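Local coordinates for penicillin-binding protein activator LpoA (PDB 6DR3) that regulates peptidoglycan synthesis from the outer membrane, activating penicillin-binding protein 1A and stimulating its transpeptidase activity, here represented by its amino-terminal domain, at residues L163-D168 with G174-Q179. Residues are numbered along the deposited sequence; the frame is centred on the assembly and turned at random.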
loop_
_atom_site.group_PDB
_atom_site.type_symbol
_atom_site.label_atom_id
_atom_site.label_comp_id
_atom_site.label_asym_id
_atom_site.label_seq_id
_atom_site.Cartn_x
_atom_site.Cartn_y
_atom_site.Cartn_z
ATOM N N LEU A 163 -5.820 10.690 19.562
ATOM C CA LEU A 163 -6.284 9.655 18.652
ATOM C C LEU A 163 -7.389 8.830 19.301
ATOM O O LEU A 163 -7.307 8.462 20.476
ATOM C CB LEU A 163 -5.125 8.746 18.241
ATOM C CG LEU A 163 -4.042 9.376 17.363
ATOM C CD1 LEU A 163 -2.893 8.398 17.161
ATOM C CD2 LEU A 163 -4.609 9.810 16.022
ATOM N N VAL A 164 -8.428 8.541 18.521
ATOM C CA VAL A 164 -9.571 7.754 18.973
ATOM C C VAL A 164 -9.694 6.549 18.050
ATOM O O VAL A 164 -9.917 6.708 16.843
ATOM C CB VAL A 164 -10.869 8.577 18.974
ATOM C CG1 VAL A 164 -11.973 7.829 19.713
ATOM C CG2 VAL A 164 -10.639 9.950 19.598
ATOM N N ILE A 165 -9.547 5.354 18.612
ATOM C CA ILE A 165 -9.591 4.121 17.839
ATOM C C ILE A 165 -10.836 3.335 18.227
ATOM O O ILE A 165 -11.439 3.544 19.284
ATOM C CB ILE A 165 -8.317 3.273 18.035
ATOM C CG1 ILE A 165 -8.179 2.820 19.494
ATOM C CG2 ILE A 165 -7.092 4.070 17.598
ATOM C CD1 ILE A 165 -7.042 1.842 19.730
ATOM N N ASN A 166 -11.223 2.418 17.347
ATOM C CA ASN A 166 -12.375 1.563 17.573
ATOM C C ASN A 166 -11.965 0.309 18.339
ATOM O O ASN A 166 -10.795 -0.082 18.364
ATOM C CB ASN A 166 -13.028 1.186 16.244
ATOM C CG ASN A 166 -13.526 2.399 15.478
ATOM O OD1 ASN A 166 -14.087 3.327 16.060
ATOM N ND2 ASN A 166 -13.316 2.399 14.166
ATOM N N ALA A 167 -12.957 -0.325 18.971
ATOM C CA ALA A 167 -12.676 -1.459 19.845
ATOM C C ALA A 167 -12.046 -2.621 19.089
ATOM O O ALA A 167 -11.256 -3.378 19.664
ATOM C CB ALA A 167 -13.962 -1.915 20.536
ATOM N N ASP A 168 -12.371 -2.778 17.807
ATOM C CA ASP A 168 -11.901 -3.911 17.021
ATOM C C ASP A 168 -10.591 -3.633 16.291
ATOM O O ASP A 168 -10.190 -4.435 15.441
ATOM C CB ASP A 168 -12.976 -4.329 16.014
ATOM C CG ASP A 168 -13.299 -3.237 15.011
ATOM O OD1 ASP A 168 -12.721 -2.134 15.114
ATOM O OD2 ASP A 168 -14.133 -3.484 14.116
ATOM N N GLY A 174 -2.137 -2.001 19.291
ATOM C CA GLY A 174 -0.793 -2.483 19.566
ATOM C C GLY A 174 0.276 -1.525 19.082
ATOM O O GLY A 174 1.281 -1.307 19.762
ATOM N N TRP A 175 0.077 -0.939 17.898
ATOM C CA TRP A 175 1.033 0.037 17.388
ATOM C C TRP A 175 1.109 1.256 18.296
ATOM O O TRP A 175 2.201 1.758 18.584
ATOM C CB TRP A 175 0.653 0.460 15.969
ATOM C CG TRP A 175 1.129 -0.475 14.899
ATOM C CD1 TRP A 175 0.354 -1.193 14.033
ATOM C CD2 TRP A 175 2.487 -0.791 14.576
ATOM N NE1 TRP A 175 1.147 -1.934 13.191
ATOM C CE2 TRP A 175 2.461 -1.705 13.503
ATOM C CE3 TRP A 175 3.725 -0.390 15.089
ATOM C CZ2 TRP A 175 3.622 -2.225 12.936
ATOM C CZ3 TRP A 175 4.876 -0.907 14.523
ATOM C CH2 TRP A 175 4.817 -1.813 13.459
ATOM N N LEU A 176 -0.045 1.750 18.753
ATOM C CA LEU A 176 -0.050 2.903 19.644
ATOM C C LEU A 176 0.574 2.571 20.992
ATOM O O LEU A 176 1.143 3.454 21.642
ATOM C CB LEU A 176 -1.480 3.413 19.830
ATOM C CG LEU A 176 -2.153 3.954 18.564
ATOM C CD1 LEU A 176 -3.609 4.285 18.839
ATOM C CD2 LEU A 176 -1.419 5.177 18.030
ATOM N N ASP A 177 0.487 1.312 21.428
ATOM C CA ASP A 177 1.161 0.921 22.659
ATOM C C ASP A 177 2.675 0.978 22.494
ATOM O O ASP A 177 3.384 1.459 23.384
ATOM C CB ASP A 177 0.721 -0.480 23.079
ATOM C CG ASP A 177 1.172 -0.830 24.481
ATOM O OD1 ASP A 177 0.468 -0.458 25.442
ATOM O OD2 ASP A 177 2.238 -1.462 24.623
ATOM N N LEU A 178 3.192 0.497 21.360
ATOM C CA LEU A 178 4.629 0.578 21.119
ATOM C C LEU A 178 5.079 2.026 21.003
ATOM O O LEU A 178 6.173 2.385 21.455
ATOM C CB LEU A 178 4.997 -0.200 19.856
ATOM C CG LEU A 178 6.486 -0.267 19.501
ATOM C CD1 LEU A 178 7.290 -0.929 20.612
ATOM C CD2 LEU A 178 6.689 -1.005 18.187
ATOM N N GLN A 179 4.249 2.872 20.387
ATOM C CA GLN A 179 4.527 4.304 20.353
ATOM C C GLN A 179 4.764 4.843 21.760
ATOM O O GLN A 179 5.724 5.583 22.003
ATOM C CB GLN A 179 3.364 5.036 19.681
ATOM C CG GLN A 179 3.607 6.513 19.421
ATOM C CD GLN A 179 2.365 7.214 18.896
ATOM O OE1 GLN A 179 1.264 7.014 19.408
ATOM N NE2 GLN A 179 2.537 8.028 17.863
#
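Leu-163 and Ile-165 each set one methyl against Leu-176, joining a loop that is extended over residues 163-166 to helix 170-185 of this all-helical amino-terminal domain with TPR-like motifs. The loop follows helix 157-161 and leads into the helix it touches, a local fold-back at the surface. The contact is apolar, with no hydrogen bond. The nearest alpha carbons, CA of Leu-163 and CA of Leu-176, stand 9.2 Å apart, a gap spanned by side chains alone. Leu-176 divides its two methyls between the partners: CD2 faces Leu-163 and CD1 faces Ile-165. The Leu-163 side chain lies at a slant to that of Leu-176, with CD1 3.6 Å from Leu-176 CD2, and packs on Met-155 and on Ile-123 of helix 123-132. Around Leu-176 the backbone keeps the alpha-helical pattern, with Leu-178 N bonded to Gly-174 O at 3.1 Å and Gln-179 N to Trp-175 O at 2.9 Å. The preceding Trp-175 points elsewhere round the helix and packs on helix 138-153. In Ile-165, chi1 of 63° puts CG1 between the backbone N and the carbonyl carbon, leaving the shorter branch for Leu-176; the two meet end to end, with Ile-165 CG2 3.7 Å from Leu-176 CD1.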